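Long-range contacts in exopolyphosphatase (Aquifex aeolicus, PDB 1T6C), which probably hydrolyses phosphoanhydride bonds in inorganic polyphosphate and guanosine pentaphosphate, as a member of the actin-like Ppx/GppA phosphatase family: residues 87-92 against 114-119; 17-22 against 91-96; 221-226 against 237-242. One frame throughout, in Å; residues are numbered along the deposited sequence.

Contact 1 (87-92 against 114-119); sequences AVATEA and VEVITP
Val88 and Ile117 make the apolar centre, their side chains crossing obliquely on one face of the paired parallel strands 84-89 and 114-116. Ile117 CD1 lies 3.9 Å from Val88 CB and also touches Val88 CG2, while Ile117 CG2 packs on Val88 CG1. The first torsion of Ile117 (chi1 62°) puts CG1 in the crowded position between the backbone N and the carbonyl carbon, where it lies beside Val88 CB. An alanine at Ile117 would lose CG1, CG2 and CD1 and would probably leave a gap beside Val88 and next to Tyr125 of helix 119-133. On the reverse face, Val114 spreads its two methyls: CG1 reaches Ala89 CB at 3.7 Å and CG2 reaches Ala87 CB at 4.1 Å. Between the faces run three backbone bonds. Glu115 binds on both sides of Val88, its N to Ala87 O (2.9 Å) and its O to Ala89 N (2.9 Å). Ile117 N then meets Ala89 O at 3.0 Å. Beyond this the chains part, and a water fills in, accepting from Glu91 N and donating to Ile117 O. At the polar edge Glu91 leans on the Pro119 ring, CB 4.1 Å from Pro119 CD, while its OE2 is salt-bridged to Arg94; the extended Glu115 side chain forms a salt bridge with Lys86. Pro119 also comes near Ser149 and Glu151, two ligands of the bound calcium ion. Strand 84-89, helix 99-109 and strand 114-116 form a beta-alpha-beta crossover: Leu103 and Val106 of that helix cover Val114, helix 119-133 lies against Ile117, and strand 12-19 flanks strand 84-89 opposite the edge strand 114-116.

Contact 2 (17-22 against 91-96); sequences IDIGSY and EAIRRA
Gly20 and Ser21, in the turn that joins strand 12-19 to strand 23-32, meet Ile93 and Ala92 of helix 91-94; in actin-like proteins this turn is the place of the first phosphate-binding loop, and a similar role is probable here. Ile93 carries most of the contact. Its CD1 sits against the peptide after Gly20, 3.7 Å from Gly20 O and 4.0 Å from Ser21 N, so that Ile93 offers a methyl to this peptide. The second torsion of Ile93 (chi2 -54°) turns CD1 back from the extended position anti to CA, toward Gly20. Farther back along the side chain, CG1 of Ile93 lies 4.1 Å from Ile19 O and only loosely touches Ile19 CG2. Alongside, Ala92 CB touches Ser21 CB at 4.2 Å. The contact thus joins the first hairpin of the actin-like domain, strands 12-19 and 23-32, to the short helix that follows the neighbouring parallel strand 84-89. Leu48 packs on both Ile19 and Ile93 and so bridges the two segments. Within the helix Arg95 N bonds to Glu91 O (3.0 Å). The Glu91 carboxylate gathers a small salt-bridge network: OE2 takes a weak bond from Arg94 NH2 at 3.0 Å, and Arg95 NE lies 3.3 Å from the same Glu91 OE2, an attraction of charges alone because the oxygen stands well out of the guanidinium plane. Asp18 of strand 12-19 pairs with Arg301, at the start of helix 300-313.

Contact 3 (221-226 against 237-242); sequences ALEYNV and KVLTYG
The phenol ring of Tyr224 is layered between two side chains, with Lys237 over one face and Glu223, its predecessor in the chain, on the opposite one. Lys237 CD stands 4.0 Å from the Tyr224 ring centroid and 11° off the normal, a CH-pi contact over the centre. The Lys237 chain runs over the ring, from CB near Tyr224 CE2 to CE over Tyr224 CG. Its ammonium travels on past the ring: NZ is 5.6 Å from the Tyr224 centroid, at most a weak cation-pi attraction, and binds Lys233 O instead. On the other face Glu223 CG sits 3.8 Å above the Tyr224 plane, displaced toward the rim. At the ring edge Tyr224 OH donates to Val238 O over 2.6 Å; the hydroxyl lies in the carbonyl plane, at a C=O...O angle of 157°, and this bond ties the ring's outer edge to the strand. Gln243 NE2 adds a weak second bond to Tyr224 OH. Leu239 CD2 approaches obliquely, 3.8 Å from Glu223 CB and 4.0 Å from Tyr224 CE2, the Leu239 and Glu223 side chains passing with opposed directions. The carboxylate of Glu223 is gripped from helix 241-251, OE1 by Trp247 and OE2 by Gln243. Val238 and Leu239 belong to an edge strand, 238-240, of the six-stranded sheet. Helix 214-223 ends in a Schellman motif, with Asn225 at positive phi as C-prime, Val226 N bonded to Ala221 O at 2.9 Å, and a weak Asn225 N to Leu222 O bond.

In the fold
Contacts 1 and 2 are partly buried neighbours that share Glu91, Ala92 and helix 91-94, and both build on the five-stranded sheet: Val88 is hydrogen-bonded to Ile17 and Ile19 of strand 12-19, while Val114 packs on Ile19. Contact 1 combines regular backbone bonding with apolar faces, whereas contact 2, at the strand end, relies on loose methyl packing. Contact 3 is a surface contact on the opposite side of the chain's centre, about 22 Å from contact 1 between nearest atoms. It ties a helix end to an edge strand of the other, six-stranded sheet, using an aromatic ring and one side-chain hydroxyl where contact 1 uses main-chain pairing.

Contact 1 (87-92 against 114-119)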
ATOM      1  N   ALA A  87       7.865 -10.774  -9.609  1.00  9.86           N
ATOM      2  CA  ALA A  87       8.254  -9.353  -9.613  1.00  9.40           C
ATOM      3  C   ALA A  87       7.215  -8.536 -10.350  1.00  9.81           C
ATOM      4  O   ALA A  87       6.738  -8.927 -11.438  1.00 10.18           O
ATOM      5  CB  ALA A  87       9.576  -9.193 -10.248  1.00 10.03           C
ATOM      6  N   VAL A  88       6.841  -7.410  -9.748  1.00 10.14           N
ATOM      7  CA  VAL A  88       5.805  -6.542 -10.306  1.00 10.32           C
ATOM      8  C   VAL A  88       6.282  -5.104 -10.343  1.00 11.61           C
ATOM      9  O   VAL A  88       7.141  -4.710  -9.544  1.00 11.62           O
ATOM     10  CB  VAL A  88       4.444  -6.644  -9.540  1.00 10.67           C
ATOM     11  CG1 VAL A  88       3.880  -8.047  -9.539  1.00 11.75           C
ATOM     12  CG2 VAL A  88       4.568  -6.141  -8.115  1.00 12.70           C
ATOM     13  N   ALA A  89       5.696  -4.339 -11.241  1.00 11.56           N
ATOM     14  CA  ALA A  89       5.917  -2.898 -11.308  1.00 12.59           C
ATOM     15  C   ALA A  89       4.554  -2.217 -11.310  1.00 14.31           C
ATOM     16  O   ALA A  89       3.610  -2.750 -11.865  1.00 14.37           O
ATOM     17  CB  ALA A  89       6.715  -2.541 -12.524  1.00 12.29           C
ATOM     18  N   THR A  90       4.503  -1.019 -10.747  1.00 17.40           N
ATOM     19  CA  THR A  90       3.269  -0.236 -10.649  1.00 19.45           C
ATOM     20  C   THR A  90       2.952   0.502 -11.928  1.00 19.86           C
ATOM     21  O   THR A  90       3.859   0.771 -12.755  1.00 18.32           O
ATOM     22  CB  THR A  90       3.417   0.863  -9.569  1.00 20.41           C
ATOM     23  OG1 THR A  90       4.433   1.803  -9.974  1.00 25.63           O
ATOM     24  CG2 THR A  90       3.850   0.358  -8.293  1.00 21.62           C
ATOM     25  N   GLU A  91       1.686   0.906 -12.041  1.00 21.97           N
ATOM     26  CA  GLU A  91       1.178   1.613 -13.230  1.00 24.94           C
ATOM     27  C   GLU A  91       1.895   2.966 -13.433  1.00 25.96           C
ATOM     28  O   GLU A  91       1.928   3.451 -14.541  1.00 28.88           O
ATOM     29  CB  GLU A  91      -0.341   1.840 -13.140  0.50 25.51           C
ATOM     30  CG  GLU A  91      -1.044   1.949 -14.502  0.50 26.27           C
ATOM     31  CD  GLU A  91      -1.912   3.181 -14.624  0.50 27.89           C
ATOM     32  OE1 GLU A  91      -2.856   3.313 -13.816  0.50 31.37           O
ATOM     33  OE2 GLU A  91      -1.667   4.005 -15.532  0.50 27.86           O
ATOM     34  N   ALA A  92       2.484   3.536 -12.390  1.00 26.98           N
ATOM     35  CA  ALA A  92       3.288   4.750 -12.524  1.00 28.17           C
ATOM     36  C   ALA A  92       4.515   4.534 -13.438  1.00 29.35           C
ATOM     37  O   ALA A  92       5.007   5.460 -14.074  1.00 29.27           O
ATOM     38  CB  ALA A  92       3.723   5.227 -11.167  1.00 28.87           C
ATOM     39  N   VAL A 114       9.485  -8.836 -14.992  1.00 12.97           N
ATOM     40  CA  VAL A 114       8.732  -7.922 -14.131  1.00 13.07           C
ATOM     41  C   VAL A 114       7.401  -7.658 -14.850  1.00 13.69           C
ATOM     42  O   VAL A 114       7.382  -7.237 -16.001  1.00 14.66           O
ATOM     43  CB  VAL A 114       9.466  -6.593 -13.942  1.00 13.74           C
ATOM     44  CG1 VAL A 114       8.595  -5.622 -13.094  1.00 14.21           C
ATOM     45  CG2 VAL A 114      10.823  -6.801 -13.297  1.00 14.20           C
ATOM     46  N   GLU A 115       6.299  -7.994 -14.187  1.00 12.63           N
ATOM     47  CA  GLU A 115       4.975  -7.751 -14.717  1.00 13.48           C
ATOM     48  C   GLU A 115       4.473  -6.390 -14.272  1.00 13.93           C
ATOM     49  O   GLU A 115       4.445  -6.110 -13.097  1.00 12.47           O
ATOM     50  CB  GLU A 115       3.998  -8.803 -14.221  1.00 13.44           C
ATOM     51  CG  GLU A 115       2.649  -8.614 -14.894  1.00 15.85           C
ATOM     52  CD  GLU A 115       1.575  -9.528 -14.366  1.00 19.43           C
ATOM     53  OE1 GLU A 115       1.797 -10.265 -13.366  1.00 22.57           O
ATOM     54  OE2 GLU A 115       0.474  -9.464 -14.960  1.00 21.12           O
ATOM     55  N   VAL A 116       4.088  -5.549 -15.232  1.00 14.85           N
ATOM     56  CA  VAL A 116       3.404  -4.296 -14.936  1.00 15.06           C
ATOM     57  C   VAL A 116       1.970  -4.629 -14.589  1.00 13.86           C
ATOM     58  O   VAL A 116       1.258  -5.249 -15.366  1.00 15.28           O
ATOM     59  CB  VAL A 116       3.464  -3.292 -16.111  1.00 17.07           C
ATOM     60  CG1 VAL A 116       2.711  -2.034 -15.770  1.00 17.20           C
ATOM     61  CG2 VAL A 116       4.876  -2.974 -16.423  1.00 18.89           C
ATOM     62  N   ILE A 117       1.565  -4.285 -13.376  1.00 12.40           N
ATOM     63  CA  ILE A 117       0.230  -4.599 -12.913  1.00 12.49           C
ATOM     64  C   ILE A 117      -0.594  -3.326 -12.702  1.00 11.78           C
ATOM     65  O   ILE A 117      -0.046  -2.231 -12.483  1.00 12.11           O
ATOM     66  CB  ILE A 117       0.223  -5.469 -11.638  1.00 11.84           C
ATOM     67  CG1 ILE A 117       0.891  -4.754 -10.461  1.00 12.04           C
ATOM     68  CG2 ILE A 117       0.918  -6.821 -11.906  1.00 12.89           C
ATOM     69  CD1 ILE A 117       0.698  -5.505  -9.118  1.00 10.89           C
ATOM     70  N   THR A 118      -1.914  -3.476 -12.823  1.00 11.43           N
ATOM     71  CA  THR A 118      -2.835  -2.367 -12.627  1.00 11.38           C
ATOM     72  C   THR A 118      -3.061  -2.125 -11.129  1.00 11.62           C
ATOM     73  O   THR A 118      -2.767  -2.994 -10.324  1.00 10.45           O
ATOM     74  CB  THR A 118      -4.171  -2.661 -13.246  1.00 12.29           C
ATOM     75  OG1 THR A 118      -4.721  -3.837 -12.627  1.00 11.46           O
ATOM     76  CG2 THR A 118      -4.036  -2.990 -14.721  1.00 13.23           C
ATOM     77  N   PRO A 119      -3.562  -0.951 -10.768  1.00 12.45           N
ATOM     78  CA  PRO A 119      -3.935  -0.670  -9.374  1.00 12.63           C
ATOM     79  C   PRO A 119      -4.973  -1.652  -8.874  1.00 12.00           C
ATOM     80  O   PRO A 119      -4.958  -2.068  -7.721  1.00 12.88           O
ATOM     81  CB  PRO A 119      -4.442   0.779  -9.446  1.00 13.70           C
ATOM     82  CG  PRO A 119      -3.741   1.325 -10.620  1.00 15.49           C
ATOM     83  CD  PRO A 119      -3.744   0.244 -11.608  1.00 11.96           C
TER
HETATM   84  O   HOH W   1      -0.310  -0.352 -10.459  1.00 17.01           O

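Contact 2 (17-22 against 91-96)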
ATOM      1  N   ILE A  17       9.175  -9.029  -5.532  1.00 10.03           N
ATOM      2  CA  ILE A  17       9.884  -7.766  -5.815  1.00  9.60           C
ATOM      3  C   ILE A  17       8.816  -6.815  -6.311  1.00 10.70           C
ATOM      4  O   ILE A  17       8.013  -7.161  -7.177  1.00 10.65           O
ATOM      5  CB  ILE A  17      10.953  -7.993  -6.857  1.00 10.09           C
ATOM      6  CG1 ILE A  17      12.070  -8.868  -6.293  1.00 12.33           C
ATOM      7  CG2 ILE A  17      11.482  -6.665  -7.341  1.00 10.84           C
ATOM      8  CD1 ILE A  17      13.113  -9.262  -7.304  1.00 13.46           C
ATOM      9  N   ASP A  18       8.787  -5.620  -5.740  1.00 11.63           N
ATOM     10  CA  ASP A  18       7.893  -4.550  -6.159  1.00 12.78           C
ATOM     11  C   ASP A  18       8.709  -3.323  -6.551  1.00 12.34           C
ATOM     12  O   ASP A  18       9.496  -2.822  -5.771  1.00 13.40           O
ATOM     13  CB  ASP A  18       6.779  -4.261  -5.165  0.70 13.57           C
ATOM     14  CG  ASP A  18       7.248  -3.743  -3.906  0.70 18.44           C
ATOM     15  OD1 ASP A  18       7.948  -4.506  -3.185  0.70 23.51           O
ATOM     16  OD2 ASP A  18       6.949  -2.582  -3.518  0.70 23.85           O
ATOM     17  N   ILE A  19       8.501  -2.895  -7.779  1.00 12.49           N
ATOM     18  CA  ILE A  19       9.180  -1.752  -8.352  1.00 13.54           C
ATOM     19  C   ILE A  19       8.153  -0.640  -8.425  1.00 14.35           C
ATOM     20  O   ILE A  19       7.187  -0.727  -9.177  1.00 14.93           O
ATOM     21  CB  ILE A  19       9.696  -2.107  -9.770  1.00 14.10           C
ATOM     22  CG1 ILE A  19      10.713  -3.254  -9.719  1.00 16.23           C
ATOM     23  CG2 ILE A  19      10.247  -0.854 -10.462  1.00 15.71           C
ATOM     24  CD1 ILE A  19      11.138  -3.727 -11.075  1.00 19.12           C
ATOM     25  N   GLY A  20       8.379   0.419  -7.666  1.00 15.36           N
ATOM     26  CA  GLY A  20       7.547   1.602  -7.721  1.00 16.26           C
ATOM     27  C   GLY A  20       8.314   2.802  -8.229  1.00 15.97           C
ATOM     28  O   GLY A  20       9.460   2.680  -8.619  1.00 16.44           O
ATOM     29  N   SER A  21       7.657   3.958  -8.188  1.00 18.07           N
ATOM     30  CA  SER A  21       8.259   5.208  -8.663  1.00 19.18           C
ATOM     31  C   SER A  21       9.317   5.736  -7.695  1.00 19.47           C
ATOM     32  O   SER A  21      10.113   6.595  -8.084  1.00 19.91           O
ATOM     33  CB  SER A  21       7.191   6.274  -8.962  0.66 19.93           C
ATOM     34  OG  SER A  21       6.355   6.481  -7.857  0.66 20.97           O
ATOM     35  N   TYR A  22       9.336   5.236  -6.459  1.00 19.63           N
ATOM     36  CA  TYR A  22      10.285   5.705  -5.445  1.00 20.24           C
ATOM     37  C   TYR A  22      11.272   4.632  -5.016  1.00 18.91           C
ATOM     38  O   TYR A  22      12.466   4.843  -5.002  1.00 18.76           O
ATOM     39  CB  TYR A  22       9.498   6.207  -4.240  1.00 21.10           C
ATOM     40  CG  TYR A  22      10.316   6.931  -3.195  1.00 26.54           C
ATOM     41  CD1 TYR A  22      10.979   8.113  -3.499  1.00 30.63           C
ATOM     42  CD2 TYR A  22      10.382   6.458  -1.885  1.00 31.82           C
ATOM     43  CE1 TYR A  22      11.706   8.788  -2.534  1.00 32.00           C
ATOM     44  CE2 TYR A  22      11.110   7.125  -0.923  1.00 34.00           C
ATOM     45  CZ  TYR A  22      11.770   8.285  -1.257  1.00 34.28           C
ATOM     46  OH  TYR A  22      12.495   8.952  -0.288  1.00 38.66           O
ATOM     47  N   GLU A  91       1.686   0.906 -12.041  1.00 21.97           N
ATOM     48  CA  GLU A  91       1.178   1.613 -13.230  1.00 24.94           C
ATOM     49  C   GLU A  91       1.895   2.966 -13.433  1.00 25.96           C
ATOM     50  O   GLU A  91       1.928   3.451 -14.541  1.00 28.88           O
ATOM     51  CB  GLU A  91      -0.341   1.840 -13.140  0.50 25.51           C
ATOM     52  CG  GLU A  91      -1.044   1.949 -14.502  0.50 26.27           C
ATOM     53  CD  GLU A  91      -1.912   3.181 -14.624  0.50 27.89           C
ATOM     54  OE1 GLU A  91      -2.856   3.313 -13.816  0.50 31.37           O
ATOM     55  OE2 GLU A  91      -1.667   4.005 -15.532  0.50 27.86           O
ATOM     56  N   ALA A  92       2.484   3.536 -12.390  1.00 26.98           N
ATOM     57  CA  ALA A  92       3.288   4.750 -12.524  1.00 28.17           C
ATOM     58  C   ALA A  92       4.515   4.534 -13.438  1.00 29.35           C
ATOM     59  O   ALA A  92       5.007   5.460 -14.074  1.00 29.27           O
ATOM     60  CB  ALA A  92       3.723   5.227 -11.167  1.00 28.87           C
ATOM     61  N   ILE A  93       5.023   3.305 -13.482  1.00 29.05           N
ATOM     62  CA  ILE A  93       6.128   2.972 -14.369  1.00 28.63           C
ATOM     63  C   ILE A  93       5.551   2.858 -15.772  1.00 28.95           C
ATOM     64  O   ILE A  93       6.144   3.318 -16.737  1.00 26.68           O
ATOM     65  CB  ILE A  93       6.842   1.653 -13.914  1.00 28.42           C
ATOM     66  CG1 ILE A  93       7.295   1.736 -12.440  1.00 28.43           C
ATOM     67  CG2 ILE A  93       8.014   1.310 -14.834  1.00 28.86           C
ATOM     68  CD1 ILE A  93       8.179   2.933 -12.071  1.00 28.22           C
ATOM     69  N   ARG A  94       4.370   2.251 -15.882  1.00 30.29           N
ATOM     70  CA  ARG A  94       3.724   2.102 -17.182  1.00 31.24           C
ATOM     71  C   ARG A  94       3.523   3.445 -17.880  1.00 32.28           C
ATOM     72  O   ARG A  94       3.635   3.529 -19.095  1.00 31.14           O
ATOM     73  CB  ARG A  94       2.366   1.390 -17.048  1.00 31.75           C
ATOM     74  CG  ARG A  94       1.811   0.953 -18.399  1.00 31.16           C
ATOM     75  CD  ARG A  94       0.473   0.250 -18.354  1.00 30.58           C
ATOM     76  NE  ARG A  94      -0.604   1.159 -17.962  1.00 30.36           N
ATOM     77  CZ  ARG A  94      -1.193   2.053 -18.764  1.00 31.88           C
ATOM     78  NH1 ARG A  94      -0.861   2.169 -20.042  1.00 28.08           N
ATOM     79  NH2 ARG A  94      -2.138   2.843 -18.275  1.00 33.83           N
ATOM     80  N   ARG A  95       3.222   4.477 -17.088  1.00 33.37           N
ATOM     81  CA  ARG A  95       3.080   5.846 -17.587  1.00 34.71           C
ATOM     82  C   ARG A  95       4.266   6.263 -18.467  1.00 34.18           C
ATOM     83  O   ARG A  95       4.084   6.994 -19.433  1.00 34.46           O
ATOM     84  CB  ARG A  95       2.918   6.841 -16.415  1.00 35.44           C
ATOM     85  CG  ARG A  95       1.517   7.386 -16.212  1.00 39.30           C
ATOM     86  CD  ARG A  95       0.502   6.388 -15.647  1.00 43.75           C
ATOM     87  NE  ARG A  95      -0.677   7.080 -15.103  1.00 47.69           N
ATOM     88  CZ  ARG A  95      -0.792   7.565 -13.855  1.00 49.95           C
ATOM     89  NH1 ARG A  95       0.195   7.432 -12.964  1.00 50.57           N
ATOM     90  NH2 ARG A  95      -1.912   8.197 -13.495  1.00 50.64           N
ATOM     91  N   ALA A  96       5.480   5.814 -18.129  1.00 33.67           N
ATOM     92  CA  ALA A  96       6.674   6.115 -18.938  1.00 32.96           C
ATOM     93  C   ALA A  96       6.716   5.407 -20.293  1.00 32.73           C
ATOM     94  O   ALA A  96       6.353   4.225 -20.428  1.00 33.10           O
ATOM     95  CB  ALA A  96       7.951   5.791 -18.154  1.00 32.92           C
TER

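Contact 3 (221-226 against 237-242)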
ATOM      1  N   ALA A 221      -0.733   2.792  15.410  1.00 10.18           N
ATOM      2  CA  ALA A 221       0.386   2.972  16.332  1.00 10.61           C
ATOM      3  C   ALA A 221       0.146   4.162  17.253  1.00 11.71           C
ATOM      4  O   ALA A 221       0.448   4.108  18.429  1.00 12.25           O
ATOM      5  CB  ALA A 221       1.694   3.158  15.556  1.00 11.03           C
ATOM      6  N   LEU A 222      -0.374   5.258  16.722  1.00 11.16           N
ATOM      7  CA  LEU A 222      -0.694   6.423  17.556  1.00 12.81           C
ATOM      8  C   LEU A 222      -1.785   6.101  18.589  1.00 13.40           C
ATOM      9  O   LEU A 222      -1.608   6.368  19.808  1.00 13.61           O
ATOM     10  CB  LEU A 222      -1.103   7.609  16.662  1.00 13.09           C
ATOM     11  CG  LEU A 222      -0.023   8.209  15.767  1.00 14.91           C
ATOM     12  CD1 LEU A 222      -0.627   9.220  14.818  1.00 14.98           C
ATOM     13  CD2 LEU A 222       1.065   8.869  16.600  1.00 18.53           C
ATOM     14  N   GLU A 223      -2.875   5.495  18.135  1.00 12.74           N
ATOM     15  CA  GLU A 223      -4.017   5.191  19.024  1.00 12.90           C
ATOM     16  C   GLU A 223      -3.628   4.277  20.182  1.00 13.64           C
ATOM     17  O   GLU A 223      -4.019   4.515  21.326  1.00 14.32           O
ATOM     18  CB  GLU A 223      -5.169   4.595  18.235  1.00 13.16           C
ATOM     19  CG  GLU A 223      -6.356   4.201  19.089  1.00 12.55           C
ATOM     20  CD  GLU A 223      -6.998   5.356  19.820  1.00 17.21           C
ATOM     21  OE1 GLU A 223      -6.848   6.530  19.402  1.00 18.34           O
ATOM     22  OE2 GLU A 223      -7.654   5.094  20.839  1.00 16.63           O
ATOM     23  N   TYR A 224      -2.797   3.284  19.884  1.00 13.56           N
ATOM     24  CA  TYR A 224      -2.440   2.246  20.816  1.00 13.75           C
ATOM     25  C   TYR A 224      -1.071   2.435  21.459  1.00 14.33           C
ATOM     26  O   TYR A 224      -0.598   1.536  22.147  1.00 15.59           O
ATOM     27  CB  TYR A 224      -2.604   0.883  20.151  1.00 14.21           C
ATOM     28  CG  TYR A 224      -4.070   0.607  19.900  1.00 15.19           C
ATOM     29  CD1 TYR A 224      -4.937   0.375  20.971  1.00 17.15           C
ATOM     30  CD2 TYR A 224      -4.626   0.690  18.614  1.00 13.46           C
ATOM     31  CE1 TYR A 224      -6.303   0.151  20.750  1.00 19.87           C
ATOM     32  CE2 TYR A 224      -5.989   0.467  18.402  1.00 16.90           C
ATOM     33  CZ  TYR A 224      -6.816   0.189  19.469  1.00 17.75           C
ATOM     34  OH  TYR A 224      -8.170   0.009  19.291  1.00 19.86           O
ATOM     35  N   ASN A 225      -0.466   3.611  21.285  1.00 14.01           N
ATOM     36  CA  ASN A 225       0.795   3.941  21.965  1.00 15.85           C
ATOM     37  C   ASN A 225       1.899   2.964  21.669  1.00 14.68           C
ATOM     38  O   ASN A 225       2.632   2.535  22.563  1.00 15.08           O
ATOM     39  CB  ASN A 225       0.584   4.033  23.483  1.00 16.84           C
ATOM     40  CG  ASN A 225      -0.461   5.028  23.856  1.00 21.27           C
ATOM     41  OD1 ASN A 225      -0.357   6.183  23.491  1.00 25.86           O
ATOM     42  ND2 ASN A 225      -1.481   4.586  24.600  1.00 29.48           N
ATOM     43  N   VAL A 226       2.001   2.609  20.387  1.00 13.65           N
ATOM     44  CA  VAL A 226       3.021   1.683  19.895  1.00 12.91           C
ATOM     45  C   VAL A 226       4.205   2.503  19.392  1.00 12.74           C
ATOM     46  O   VAL A 226       4.147   3.233  18.373  1.00 13.93           O
ATOM     47  CB  VAL A 226       2.509   0.796  18.751  1.00 11.92           C
ATOM     48  CG1 VAL A 226       3.591  -0.200  18.338  1.00 12.56           C
ATOM     49  CG2 VAL A 226       1.249   0.036  19.208  1.00 13.55           C
ATOM     50  N   LYS A 237      -5.336  -4.736  15.042  1.00 14.38           N
ATOM     51  CA  LYS A 237      -5.975  -3.754  15.909  1.00 14.54           C
ATOM     52  C   LYS A 237      -7.233  -3.196  15.236  1.00 14.37           C
ATOM     53  O   LYS A 237      -7.291  -3.033  14.014  1.00 13.75           O
ATOM     54  CB  LYS A 237      -5.017  -2.602  16.225  1.00 15.08           C
ATOM     55  CG  LYS A 237      -3.915  -2.926  17.203  1.00 17.36           C
ATOM     56  CD  LYS A 237      -4.484  -3.343  18.577  1.00 19.88           C
ATOM     57  CE  LYS A 237      -3.457  -3.213  19.693  1.00 23.68           C
ATOM     58  NZ  LYS A 237      -2.613  -4.435  19.725  1.00 27.14           N
ATOM     59  N   VAL A 238      -8.236  -2.892  16.041  1.00 13.87           N
ATOM     60  CA  VAL A 238      -9.440  -2.197  15.580  1.00 14.34           C
ATOM     61  C   VAL A 238      -9.313  -0.694  15.758  1.00 14.78           C
ATOM     62  O   VAL A 238      -8.775  -0.214  16.775  1.00 14.69           O
ATOM     63  CB  VAL A 238     -10.658  -2.694  16.349  1.00 15.46           C
ATOM     64  CG1 VAL A 238     -11.887  -1.884  16.001  1.00 15.53           C
ATOM     65  CG2 VAL A 238     -10.839  -4.159  16.074  1.00 17.26           C
ATOM     66  N   LEU A 239      -9.821   0.060  14.777  1.00 13.55           N
ATOM     67  CA  LEU A 239     -10.004   1.496  14.925  1.00 13.51           C
ATOM     68  C   LEU A 239     -11.457   1.832  14.647  1.00 12.89           C
ATOM     69  O   LEU A 239     -12.004   1.456  13.600  1.00 12.92           O
ATOM     70  CB  LEU A 239      -9.111   2.261  13.949  1.00 13.55           C
ATOM     71  CG  LEU A 239      -7.609   2.238  14.275  1.00 12.69           C
ATOM     72  CD1 LEU A 239      -6.808   2.865  13.125  1.00 11.89           C
ATOM     73  CD2 LEU A 239      -7.299   2.927  15.543  1.00 13.54           C
ATOM     74  N   THR A 240     -12.077   2.556  15.577  1.00 14.24           N
ATOM     75  CA  THR A 240     -13.467   2.937  15.404  1.00 14.07           C
ATOM     76  C   THR A 240     -13.555   4.237  14.661  1.00 13.80           C
ATOM     77  O   THR A 240     -12.599   4.996  14.632  1.00 13.59           O
ATOM     78  CB  THR A 240     -14.194   3.095  16.767  1.00 14.61           C
ATOM     79  OG1 THR A 240     -13.619   4.173  17.487  1.00 15.19           O
ATOM     80  CG2 THR A 240     -13.981   1.912  17.645  1.00 15.49           C
ATOM     81  N   TYR A 241     -14.737   4.549  14.152  1.00 12.69           N
ATOM     82  CA  TYR A 241     -15.017   5.851  13.562  1.00 13.72           C
ATOM     83  C   TYR A 241     -14.612   6.938  14.574  1.00 13.36           C
ATOM     84  O   TYR A 241     -13.942   7.906  14.225  1.00 12.83           O
ATOM     85  CB  TYR A 241     -16.504   5.969  13.183  1.00 13.36           C
ATOM     86  CG  TYR A 241     -16.807   7.324  12.600  1.00 14.23           C
ATOM     87  CD1 TYR A 241     -16.708   7.549  11.242  1.00 14.15           C
ATOM     88  CD2 TYR A 241     -17.146   8.408  13.430  1.00 12.93           C
ATOM     89  CE1 TYR A 241     -16.963   8.841  10.702  1.00 16.57           C
ATOM     90  CE2 TYR A 241     -17.403   9.664  12.904  1.00 15.67           C
ATOM     91  CZ  TYR A 241     -17.300   9.875  11.544  1.00 17.63           C
ATOM     92  OH  TYR A 241     -17.539  11.137  11.059  1.00 21.26           O
ATOM     93  N   GLY A 242     -15.081   6.812  15.826  1.00 12.98           N
ATOM     94  CA  GLY A 242     -14.748   7.792  16.852  1.00 13.45           C
ATOM     95  C   GLY A 242     -13.260   8.025  17.068  1.00 13.14           C
ATOM     96  O   GLY A 242     -12.833   9.160  17.250  1.00 13.33           O
TER